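Local coordinates for CRISPR-associated endonuclease/helicase Cas3 (Thermus thermophilus HB8, PDB 3SK9), which cleaves single-stranded DNA with its transition-metal-stimulated N-terminal HD nuclease domain, the part described here, and pairs it with a helicase in CRISPR defence against mobile genetic elements, at residues L13-K18 against R170-E175; L27-D32 against L73-K78; R47-Y52 against L58-A63; E54-P59 against L64-A69. All coordinates share one frame; numbering follows the deposited sequence.

Contact 1 (L13-K18 against R170-E175)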
# COMPACT_ATOMS: atom_id res chain seq x y z
N LEU A 13 5.22 3.21 19.20
CA LEU A 13 5.81 4.05 18.20
C LEU A 13 5.09 3.83 16.85
O LEU A 13 4.76 4.77 16.14
CB LEU A 13 7.26 3.70 18.01
CG LEU A 13 8.01 4.66 17.08
CD1 LEU A 13 7.82 6.10 17.55
CD2 LEU A 13 9.49 4.30 17.01
N ALA A 14 4.86 2.57 16.53
CA ALA A 14 4.20 2.24 15.24
C ALA A 14 2.79 2.83 15.18
O ALA A 14 2.41 3.41 14.15
CB ALA A 14 4.12 0.70 15.02
N LEU A 15 2.01 2.66 16.26
CA LEU A 15 0.66 3.22 16.34
C LEU A 15 0.61 4.76 16.43
O LEU A 15 -0.36 5.38 15.99
CB LEU A 15 -0.12 2.58 17.49
CG LEU A 15 -0.35 1.04 17.30
CD1 LEU A 15 -0.83 0.28 18.60
CD2 LEU A 15 -1.30 0.76 16.16
N TRP A 16 1.68 5.36 16.92
CA TRP A 16 1.74 6.82 17.08
C TRP A 16 1.99 7.53 15.76
O TRP A 16 1.59 8.68 15.60
CB TRP A 16 2.84 7.22 18.09
CG TRP A 16 3.12 8.71 18.14
CD1 TRP A 16 2.45 9.67 18.89
CD2 TRP A 16 4.17 9.42 17.44
NE1 TRP A 16 3.03 10.91 18.68
CE2 TRP A 16 4.07 10.78 17.79
CE3 TRP A 16 5.18 9.03 16.56
CZ2 TRP A 16 4.94 11.75 17.29
CZ3 TRP A 16 6.04 10.01 16.05
CH2 TRP A 16 5.92 11.35 16.43
N ALA A 17 2.68 6.87 14.83
CA ALA A 17 2.93 7.45 13.51
C ALA A 17 1.61 7.87 12.89
O ALA A 17 0.67 7.10 12.91
CB ALA A 17 3.63 6.45 12.63
N LYS A 18 1.54 9.10 12.39
CA LYS A 18 0.31 9.63 11.76
C LYS A 18 0.34 9.68 10.22
O LYS A 18 1.42 9.74 9.61
CB LYS A 18 0.06 11.06 12.25
CG LYS A 18 0.14 11.17 13.80
CD LYS A 18 -0.98 10.38 14.45
CE LYS A 18 -1.15 10.76 15.95
NZ LYS A 18 0.17 10.81 16.60
N ARG A 170 8.59 -0.21 11.84
CA ARG A 170 8.17 -0.38 10.45
C ARG A 170 7.96 -1.85 10.14
O ARG A 170 7.07 -2.18 9.37
CB ARG A 170 9.11 0.33 9.44
CG ARG A 170 10.58 0.07 9.56
CD ARG A 170 11.39 1.00 8.62
NE ARG A 170 11.34 2.40 9.03
CZ ARG A 170 12.40 3.13 9.39
NH1 ARG A 170 13.63 2.61 9.37
NH2 ARG A 170 12.22 4.38 9.77
N ARG A 171 8.73 -2.74 10.77
CA ARG A 171 8.48 -4.16 10.52
C ARG A 171 7.17 -4.58 11.18
O ARG A 171 6.38 -5.38 10.61
CB ARG A 171 9.66 -4.99 11.02
CG ARG A 171 10.98 -4.58 10.25
CD ARG A 171 12.33 -5.11 10.80
NE ARG A 171 13.39 -5.06 9.76
CZ ARG A 171 13.88 -3.93 9.21
NH1 ARG A 171 13.43 -2.72 9.59
NH2 ARG A 171 14.81 -4.00 8.26
N TRP A 172 6.91 -4.01 12.37
CA TRP A 172 5.63 -4.24 13.08
C TRP A 172 4.43 -3.84 12.23
O TRP A 172 3.45 -4.60 12.09
CB TRP A 172 5.63 -3.46 14.40
CG TRP A 172 4.47 -3.81 15.36
CD1 TRP A 172 4.50 -4.66 16.44
CD2 TRP A 172 3.16 -3.25 15.33
NE1 TRP A 172 3.27 -4.70 17.05
CE2 TRP A 172 2.42 -3.85 16.39
CE3 TRP A 172 2.51 -2.33 14.49
CZ2 TRP A 172 1.08 -3.53 16.64
CZ3 TRP A 172 1.19 -2.01 14.74
CH2 TRP A 172 0.48 -2.63 15.79
N LEU A 173 4.52 -2.69 11.58
CA LEU A 173 3.40 -2.23 10.76
C LEU A 173 3.14 -3.15 9.55
O LEU A 173 1.99 -3.49 9.22
CB LEU A 173 3.69 -0.81 10.25
CG LEU A 173 3.50 0.29 11.28
CD1 LEU A 173 4.11 1.53 10.80
CD2 LEU A 173 1.99 0.52 11.62
N LEU A 174 4.20 -3.52 8.84
CA LEU A 174 4.03 -4.48 7.74
C LEU A 174 3.39 -5.81 8.21
O LEU A 174 2.51 -6.35 7.57
CB LEU A 174 5.38 -4.77 7.10
CG LEU A 174 5.26 -5.80 5.95
CD1 LEU A 174 6.34 -5.52 4.93
CD2 LEU A 174 5.35 -7.27 6.48
N GLU A 175 3.85 -6.34 9.34
CA GLU A 175 3.29 -7.58 9.84
C GLU A 175 1.81 -7.38 10.19
O GLU A 175 0.98 -8.24 9.93
CB GLU A 175 4.14 -8.04 11.05
CG GLU A 175 3.95 -9.44 11.45
CD GLU A 175 4.31 -10.44 10.37
OE1 GLU A 175 5.27 -10.21 9.59
OE2 GLU A 175 3.58 -11.46 10.31

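Contact 2 (L27-D32 against L73-K78)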
# COMPACT_ATOMS: atom_id res chain seq x y z
N LEU A 27 -1.28 3.49 10.49
CA LEU A 27 -1.79 2.12 10.29
C LEU A 27 -3.22 2.13 9.75
O LEU A 27 -3.60 1.26 8.93
CB LEU A 27 -1.76 1.34 11.61
CG LEU A 27 -2.32 -0.07 11.54
CD1 LEU A 27 -1.54 -0.98 10.59
CD2 LEU A 27 -2.34 -0.65 12.97
N ALA A 28 -4.04 3.09 10.20
CA ALA A 28 -5.41 3.24 9.71
C ALA A 28 -5.38 3.53 8.21
O ALA A 28 -6.17 2.97 7.45
CB ALA A 28 -6.14 4.33 10.46
N HIS A 29 -4.50 4.43 7.79
CA HIS A 29 -4.40 4.77 6.38
C HIS A 29 -3.94 3.55 5.59
O HIS A 29 -4.42 3.30 4.50
CB HIS A 29 -3.43 5.93 6.17
CG HIS A 29 -3.27 6.29 4.72
ND1 HIS A 29 -4.30 6.83 3.98
CD2 HIS A 29 -2.22 6.15 3.88
CE1 HIS A 29 -3.89 7.02 2.74
NE2 HIS A 29 -2.63 6.62 2.65
N MET A 30 -3.00 2.78 6.13
CA MET A 30 -2.50 1.59 5.40
C MET A 30 -3.60 0.54 5.25
O MET A 30 -3.78 -0.09 4.19
CB MET A 30 -1.26 0.98 6.11
CG MET A 30 0.06 1.84 6.02
SD MET A 30 1.30 1.23 7.26
CE MET A 30 1.67 -0.39 6.60
N LEU A 31 -4.38 0.34 6.31
CA LEU A 31 -5.45 -0.66 6.22
C LEU A 31 -6.58 -0.18 5.30
O LEU A 31 -7.21 -1.01 4.56
CB LEU A 31 -5.98 -0.99 7.60
CG LEU A 31 -5.05 -1.77 8.53
CD1 LEU A 31 -5.64 -1.80 9.96
CD2 LEU A 31 -4.80 -3.18 8.00
N ASP A 32 -6.85 1.13 5.30
CA ASP A 32 -7.87 1.68 4.39
C ASP A 32 -7.44 1.44 2.93
O ASP A 32 -8.29 1.15 2.07
CB ASP A 32 -8.02 3.20 4.56
CG ASP A 32 -8.69 3.58 5.90
OD1 ASP A 32 -9.27 2.67 6.52
OD2 ASP A 32 -8.62 4.76 6.28
N LEU A 73 1.04 -0.99 1.75
CA LEU A 73 2.33 -0.52 2.28
C LEU A 73 2.82 0.71 1.52
O LEU A 73 3.93 1.17 1.79
CB LEU A 73 3.40 -1.60 2.19
CG LEU A 73 2.97 -2.95 2.82
CD1 LEU A 73 3.98 -3.97 2.43
CD2 LEU A 73 2.85 -2.81 4.32
N HIS A 74 2.02 1.23 0.60
CA HIS A 74 2.43 2.41 -0.22
C HIS A 74 3.00 3.55 0.64
O HIS A 74 3.96 4.19 0.23
CB HIS A 74 1.19 2.90 -1.01
CG HIS A 74 1.41 4.03 -1.98
ND1 HIS A 74 1.24 5.35 -1.63
CD2 HIS A 74 1.70 4.03 -3.31
CE1 HIS A 74 1.41 6.12 -2.70
NE2 HIS A 74 1.70 5.34 -3.73
N ASP A 75 2.40 3.83 1.80
CA ASP A 75 2.86 4.98 2.60
C ASP A 75 3.69 4.56 3.80
O ASP A 75 3.81 5.32 4.76
CB ASP A 75 1.66 5.86 3.06
CG ASP A 75 1.16 6.81 1.96
OD1 ASP A 75 1.63 6.76 0.77
OD2 ASP A 75 0.29 7.64 2.28
N LEU A 76 4.26 3.36 3.74
CA LEU A 76 5.11 2.90 4.83
C LEU A 76 6.31 3.86 5.05
O LEU A 76 6.82 4.03 6.18
CB LEU A 76 5.61 1.48 4.54
CG LEU A 76 6.49 0.94 5.67
CD1 LEU A 76 5.64 0.81 6.93
CD2 LEU A 76 7.11 -0.45 5.26
N GLY A 77 6.73 4.54 3.98
CA GLY A 77 7.79 5.55 4.07
C GLY A 77 7.54 6.67 5.09
O GLY A 77 8.49 7.33 5.51
N LYS A 78 6.28 6.88 5.48
CA LYS A 78 5.94 7.91 6.50
C LYS A 78 6.34 7.52 7.91
O LYS A 78 6.31 8.36 8.83
CB LYS A 78 4.45 8.26 6.45
CG LYS A 78 4.09 9.05 5.21
CD LYS A 78 2.68 9.61 5.31
CE LYS A 78 2.22 10.24 4.01
NZ LYS A 78 0.75 10.06 3.84

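Contact 3 (R47-Y52 against L58-A63)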
# COMPACT_ATOMS: atom_id res chain seq x y z
N ARG A 47 -10.97 -11.73 -16.34
CA ARG A 47 -9.65 -11.80 -17.01
C ARG A 47 -8.58 -11.11 -16.14
O ARG A 47 -7.47 -11.60 -16.07
CB ARG A 47 -9.69 -11.12 -18.37
CG ARG A 47 -9.87 -12.09 -19.50
CD ARG A 47 -10.13 -11.40 -20.85
NE ARG A 47 -10.59 -12.43 -21.80
CZ ARG A 47 -11.80 -12.98 -21.75
NH1 ARG A 47 -12.69 -12.61 -20.80
NH2 ARG A 47 -12.12 -13.92 -22.65
N THR A 48 -8.93 -9.98 -15.52
CA THR A 48 -7.95 -9.26 -14.69
C THR A 48 -7.59 -10.08 -13.45
O THR A 48 -6.42 -10.22 -13.08
CB THR A 48 -8.50 -7.87 -14.29
OG1 THR A 48 -8.81 -7.13 -15.49
CG2 THR A 48 -7.48 -7.10 -13.38
N ARG A 49 -8.61 -10.63 -12.79
CA ARG A 49 -8.32 -11.42 -11.61
C ARG A 49 -7.51 -12.65 -11.93
O ARG A 49 -6.68 -13.07 -11.10
CB ARG A 49 -9.63 -11.78 -10.90
CG ARG A 49 -10.30 -10.57 -10.31
CD ARG A 49 -11.48 -10.95 -9.42
NE ARG A 49 -12.69 -10.65 -10.15
CZ ARG A 49 -13.53 -11.56 -10.62
NH1 ARG A 49 -13.33 -12.85 -10.40
NH2 ARG A 49 -14.59 -11.16 -11.31
N ALA A 50 -7.73 -13.26 -13.09
CA ALA A 50 -6.97 -14.46 -13.46
C ALA A 50 -5.48 -14.07 -13.69
O ALA A 50 -4.57 -14.87 -13.46
CB ALA A 50 -7.56 -15.13 -14.74
N LEU A 51 -5.26 -12.86 -14.22
CA LEU A 51 -3.89 -12.35 -14.40
C LEU A 51 -3.16 -12.29 -13.05
O LEU A 51 -1.96 -12.61 -12.98
CB LEU A 51 -3.91 -10.97 -15.04
CG LEU A 51 -4.18 -10.96 -16.56
CD1 LEU A 51 -4.32 -9.54 -17.13
CD2 LEU A 51 -3.08 -11.73 -17.29
N TYR A 52 -3.84 -11.78 -11.99
CA TYR A 52 -3.18 -11.74 -10.67
C TYR A 52 -2.86 -13.12 -10.14
O TYR A 52 -1.83 -13.33 -9.52
CB TYR A 52 -4.06 -11.01 -9.64
CG TYR A 52 -3.85 -9.52 -9.64
CD1 TYR A 52 -2.93 -8.93 -8.76
CD2 TYR A 52 -4.54 -8.69 -10.53
CE1 TYR A 52 -2.75 -7.54 -8.74
CE2 TYR A 52 -4.35 -7.32 -10.54
CZ TYR A 52 -3.45 -6.76 -9.65
OH TYR A 52 -3.27 -5.38 -9.63
N LEU A 58 -0.70 -18.10 -7.12
CA LEU A 58 -1.61 -18.37 -6.00
C LEU A 58 -3.03 -18.56 -6.50
O LEU A 58 -3.40 -17.99 -7.54
CB LEU A 58 -1.61 -17.19 -5.00
CG LEU A 58 -0.35 -16.94 -4.15
CD1 LEU A 58 -0.36 -15.51 -3.53
CD2 LEU A 58 -0.27 -18.01 -3.08
N PRO A 59 -3.83 -19.35 -5.77
CA PRO A 59 -5.27 -19.33 -6.02
C PRO A 59 -5.75 -17.88 -5.99
O PRO A 59 -5.21 -17.04 -5.25
CB PRO A 59 -5.85 -20.10 -4.82
CG PRO A 59 -4.75 -20.97 -4.36
CD PRO A 59 -3.50 -20.15 -4.58
N GLU A 60 -6.74 -17.59 -6.81
CA GLU A 60 -7.22 -16.23 -6.95
C GLU A 60 -7.45 -15.50 -5.62
O GLU A 60 -7.01 -14.36 -5.47
CB GLU A 60 -8.50 -16.24 -7.78
CG GLU A 60 -8.81 -14.88 -8.32
CD GLU A 60 -9.95 -14.91 -9.29
OE1 GLU A 60 -9.75 -15.38 -10.44
OE2 GLU A 60 -11.04 -14.47 -8.87
N GLU A 61 -8.15 -16.14 -4.68
CA GLU A 61 -8.44 -15.51 -3.41
C GLU A 61 -7.16 -15.10 -2.62
O GLU A 61 -7.12 -14.02 -2.03
CB GLU A 61 -9.31 -16.43 -2.58
CG GLU A 61 -9.76 -15.81 -1.27
CD GLU A 61 -11.00 -16.49 -0.73
OE1 GLU A 61 -11.10 -16.63 0.51
OE2 GLU A 61 -11.86 -16.89 -1.56
N GLY A 62 -6.14 -15.96 -2.62
CA GLY A 62 -4.87 -15.64 -1.98
C GLY A 62 -4.12 -14.57 -2.77
O GLY A 62 -3.46 -13.72 -2.18
N ALA A 63 -4.22 -14.62 -4.10
CA ALA A 63 -3.51 -13.66 -4.94
C ALA A 63 -4.02 -12.23 -4.67
O ALA A 63 -3.22 -11.28 -4.56
CB ALA A 63 -3.68 -14.00 -6.38

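Contact 4 (E54-P59 against L64-A69)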
# COMPACT_ATOMS: atom_id res chain seq x y z
N GLU A 54 -2.15 -15.72 -11.88
CA GLU A 54 -1.05 -16.22 -12.68
C GLU A 54 0.24 -15.47 -12.32
O GLU A 54 1.34 -16.05 -12.31
CB GLU A 54 -1.37 -16.06 -14.17
CG GLU A 54 -0.31 -16.56 -15.13
CD GLU A 54 -0.73 -16.34 -16.60
OE1 GLU A 54 -0.54 -17.28 -17.40
OE2 GLU A 54 -1.28 -15.25 -16.95
N ASP A 55 0.10 -14.18 -12.03
CA ASP A 55 1.27 -13.34 -11.72
C ASP A 55 2.01 -13.92 -10.51
O ASP A 55 3.25 -13.89 -10.43
CB ASP A 55 0.84 -11.91 -11.29
CG ASP A 55 0.45 -11.02 -12.47
OD1 ASP A 55 0.82 -11.33 -13.63
OD2 ASP A 55 -0.20 -9.99 -12.18
N TRP A 56 1.24 -14.38 -9.54
CA TRP A 56 1.82 -14.71 -8.23
C TRP A 56 1.81 -16.21 -7.87
O TRP A 56 2.25 -16.59 -6.78
CB TRP A 56 1.12 -13.87 -7.16
CG TRP A 56 1.32 -12.40 -7.49
CD1 TRP A 56 0.36 -11.48 -7.86
CD2 TRP A 56 2.57 -11.71 -7.53
NE1 TRP A 56 0.95 -10.26 -8.13
CE2 TRP A 56 2.31 -10.38 -7.94
CE3 TRP A 56 3.88 -12.08 -7.23
CZ2 TRP A 56 3.34 -9.42 -8.07
CZ3 TRP A 56 4.90 -11.13 -7.36
CH2 TRP A 56 4.63 -9.83 -7.78
N GLY A 57 1.32 -17.05 -8.79
CA GLY A 57 1.24 -18.48 -8.55
C GLY A 57 0.39 -18.84 -7.33
O GLY A 57 0.70 -19.80 -6.60
N LEU A 58 -0.70 -18.10 -7.12
CA LEU A 58 -1.61 -18.37 -6.00
C LEU A 58 -3.03 -18.56 -6.50
O LEU A 58 -3.40 -17.99 -7.54
CB LEU A 58 -1.61 -17.19 -5.00
CG LEU A 58 -0.35 -16.94 -4.15
CD1 LEU A 58 -0.36 -15.51 -3.53
CD2 LEU A 58 -0.27 -18.01 -3.08
N PRO A 59 -3.83 -19.35 -5.77
CA PRO A 59 -5.27 -19.33 -6.02
C PRO A 59 -5.75 -17.88 -5.99
O PRO A 59 -5.21 -17.04 -5.25
CB PRO A 59 -5.85 -20.10 -4.82
CG PRO A 59 -4.75 -20.97 -4.36
CD PRO A 59 -3.50 -20.15 -4.58
N LEU A 64 -5.34 -12.08 -4.54
CA LEU A 64 -5.90 -10.74 -4.32
C LEU A 64 -5.56 -10.23 -2.90
O LEU A 64 -5.27 -9.04 -2.71
CB LEU A 64 -7.40 -10.71 -4.56
CG LEU A 64 -7.89 -11.26 -5.91
CD1 LEU A 64 -9.42 -11.05 -6.00
CD2 LEU A 64 -7.18 -10.66 -7.13
N ALA A 65 -5.59 -11.11 -1.91
CA ALA A 65 -5.19 -10.73 -0.56
C ALA A 65 -3.72 -10.31 -0.49
O ALA A 65 -3.41 -9.33 0.19
CB ALA A 65 -5.47 -11.88 0.44
N TRP A 66 -2.83 -11.07 -1.15
CA TRP A 66 -1.41 -10.70 -1.29
C TRP A 66 -1.23 -9.30 -1.92
O TRP A 66 -0.50 -8.42 -1.39
CB TRP A 66 -0.69 -11.77 -2.14
CG TRP A 66 0.60 -11.33 -2.78
CD1 TRP A 66 0.84 -11.12 -4.13
CD2 TRP A 66 1.85 -11.10 -2.11
NE1 TRP A 66 2.14 -10.74 -4.32
CE2 TRP A 66 2.79 -10.71 -3.10
CE3 TRP A 66 2.27 -11.16 -0.78
CZ2 TRP A 66 4.13 -10.41 -2.80
CZ3 TRP A 66 3.60 -10.87 -0.47
CH2 TRP A 66 4.51 -10.48 -1.49
N ALA A 67 -1.92 -9.07 -3.03
CA ALA A 67 -1.79 -7.80 -3.73
C ALA A 67 -2.36 -6.65 -2.90
O ALA A 67 -1.78 -5.55 -2.85
CB ALA A 67 -2.49 -7.86 -5.13
N ALA A 68 -3.48 -6.88 -2.24
CA ALA A 68 -4.07 -5.84 -1.39
C ALA A 68 -3.14 -5.43 -0.25
O ALA A 68 -3.05 -4.26 0.10
CB ALA A 68 -5.47 -6.32 -0.80
N ALA A 69 -2.55 -6.41 0.40
CA ALA A 69 -1.64 -6.15 1.54
C ALA A 69 -0.39 -5.38 1.06
O ALA A 69 0.08 -4.45 1.73
CB ALA A 69 -1.20 -7.47 2.13

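Contact 1 (L13-K18 against R170-E175)
Trp172 is the first residue of 170-175 to meet helix 10-16, and it does so with the six-membered half of its indole, lying against Ala14 and Leu15. Its CE3 comes to 3.5 Å from Ala14 CB, with CD2 and CZ3 a little farther from the same methyl. Farther round the ring, Trp172 CH2 touches Leu15 CD2 at 3.8 Å. With CG swung opposite the main-chain nitrogen (chi1 -170°), the indole is carried across to the short helix, which it meets obliquely. Leu15 reaches the ring only with its branched end, CG and CD2, and the same side chain also packs on Leu27 of helix 26-43. This is how the all-helical HD domain of Cas3 takes in its N-terminal helix: 10-16 rests on 165-181, a helix from much later in the chain, beside the start of 26-43. Leu173 follows with a deeper, fully buried contact. Its CG sits 3.8 Å from Ala14 CB, and its CD2 approaches Ala14 O at 3.9 Å, so the one methyl rests in the angle between indole and leucine. Here the backbones come close, with Ala14 CA 6.4 Å from Leu173 CA. Leu173 also packs on Leu27, and its side chain is about 9 Å from those of His29 and Asp75, two residues of the metal site. Leu174, next along, turns to Leu73 and to Leu121 of helix 110-124. Past Trp16 the short helix gives out at Ala17, and Lys18 NZ turns back to donate to Trp16 O at 2.7 Å, in the carbonyl plane.

Contact 2 (L27-D32 against L73-K78)
Met30 makes the apolar part of this buried contact, through its terminal methyl alone. Met30 CE lies 3.5 Å from Leu73 CD2 and 4.2 Å from Leu76 CD1; the bend about the SD bond (chi3 67°) turns the methyl toward both leucines. Val177 packs on Met30, and Leu118 touches both leucines.

The polar part is His29 against Asp75. His29 NE2 stands 3.1 Å from Asp75 OD2, the ring and carboxylate planes only 28° apart, while the clear hydrogen bond of NE2 goes to Asp210 OD1. Within 73-78, Asp75 is gripped at both oxygens. His74 ND1 donates to Asp75 OD1 at 2.8 Å, and His110 NE2 bonds the same oxygen. Lys78 NZ forms a salt bridge to Asp75 OD2 at 2.9 Å, coming from above the carboxylate plane and holding a second bond to Ser19 OG.

Backbone bonds fold the loop: Leu76 N to Leu73 O closes a type I turn with His74 and Asp75 at its two middle positions. That consecutive pair is the His-Asp doublet for which HD phosphohydrolases are named, and with His29 and Asp210 it makes up the divalent-metal site of the Cas3 nuclease.

Contact 3 (R47-Y52 against L58-A63)
Glu60 and Arg49 form the polar, outward side of this contact, while Tyr52 and Ala63 close its buried end. At the outer side Arg49 NH1 donates to Glu60 OE2 at 3.2 Å, a nearly straight bond (161°) and part of a salt bridge. The oxygen lies in the guanidinium plane, at its edge, and is met on its syn side. The two flat groups are nevertheless turned steeply, 69° apart, which does not suit a two-pronged, side-on pairing; the bond across the contact runs through NH1. The carboxylate also lies over the aliphatic base of the arginine, with Glu60 CD 3.5 Å from Arg49 CB and Glu60 OE2 3.6 Å from Arg49 CD. Glu60 gets there by holding its chain extended beyond CG. Arg49 NE has another partner, Glu44 O, which fixes the other part of the guanidinium.

These are consecutive helices of the HD domain, 46-56 and 60-71, joined by a short link that ends with Pro59 at the N-cap position. Glu60 therefore stands in the first turn of its helix, where a negative charge would probably be stabilised by the helix end.

At the inner end the backbones draw closer, with Tyr52 CA 6.1 Å from Ala63 CA. Ala63 CB fits against the main chain of the other helix, 3.7 Å from Tyr52 O, and the CB atoms of Tyr52 and Ala63 are 4.4 Å apart. From there the tyrosine ring leads off into the interior, past Leu205 of helix 196-213, and its OH bonds Glu260 OE1.

Contact 4 (E54-P59 against L64-A69)
Trp66 presents its edge to the face of Trp56, a T-shaped aromatic pair that joins the end of helix 46-56 to helix 60-71 in the all-helical HD domain. The planes stand 67° apart, and the five-membered rings are centred 4.5 Å from each other. Trp66 leads with the NE1-CD1 edge of its five-membered ring: its NE1 sits over the middle of the Trp56 indole, 3.4 Å from Trp56 CD2, while Trp66 CD1 comes to 3.6 Å from Trp56 CG. A polar ring edge thus meets the electron-rich face of the other indole.

The torsions explain how the two rings come together. Trp66 has CG roughly opposite its own backbone nitrogen (chi1 160°), which throws the ring out from its helix toward the link. Trp56 has CG beside its nitrogen (chi1 -59°), which lays its broad face across that approach. The other face of Trp56 is backed by its neighbour Asp55, whose CB is 3.4 Å above the plane and displaced toward the rim. The carboxylate of Asp55 in turn is bound by Arg195 and Arg201, so the backing residue is itself held in place. Ala198 of helix 196-213 also packs on Trp56.

After Trp56 the helix gives way at Gly57, which takes a positive phi, and the chain turns back, bringing Leu58 down on the second helix. Leu58 crosses Trp66 at about a right angle; Pro184 lies against the leucine and Pro186 against the tryptophan. Leu58 meets Trp66 at the root of the indole, with CD1 4.0 Å from Trp66 CB.

In the fold
Contacts 3 and 4 hold the same two helices, 46-56 and 60-71, and share Leu58 and Pro59; Tyr52 CE1 against Ala67 CB, 3.6 Å apart, ties them together. Contact 3 lies farther out and adds a salt bridge, while contact 4 is buried and aromatic. Contact 2 is nearest the centre of the chain, fully buried yet rich in charged and polar groups, where the metal-site residues gather. Contact 1 is partly buried and wholly apolar across its interface, and it packs directly on contact 2, with Leu15 CD2 3.6 Å from Leu27 CD2. Contacts 1 and 3 stand on opposite sides of the chain's centre, their own centres about 29 Å apart.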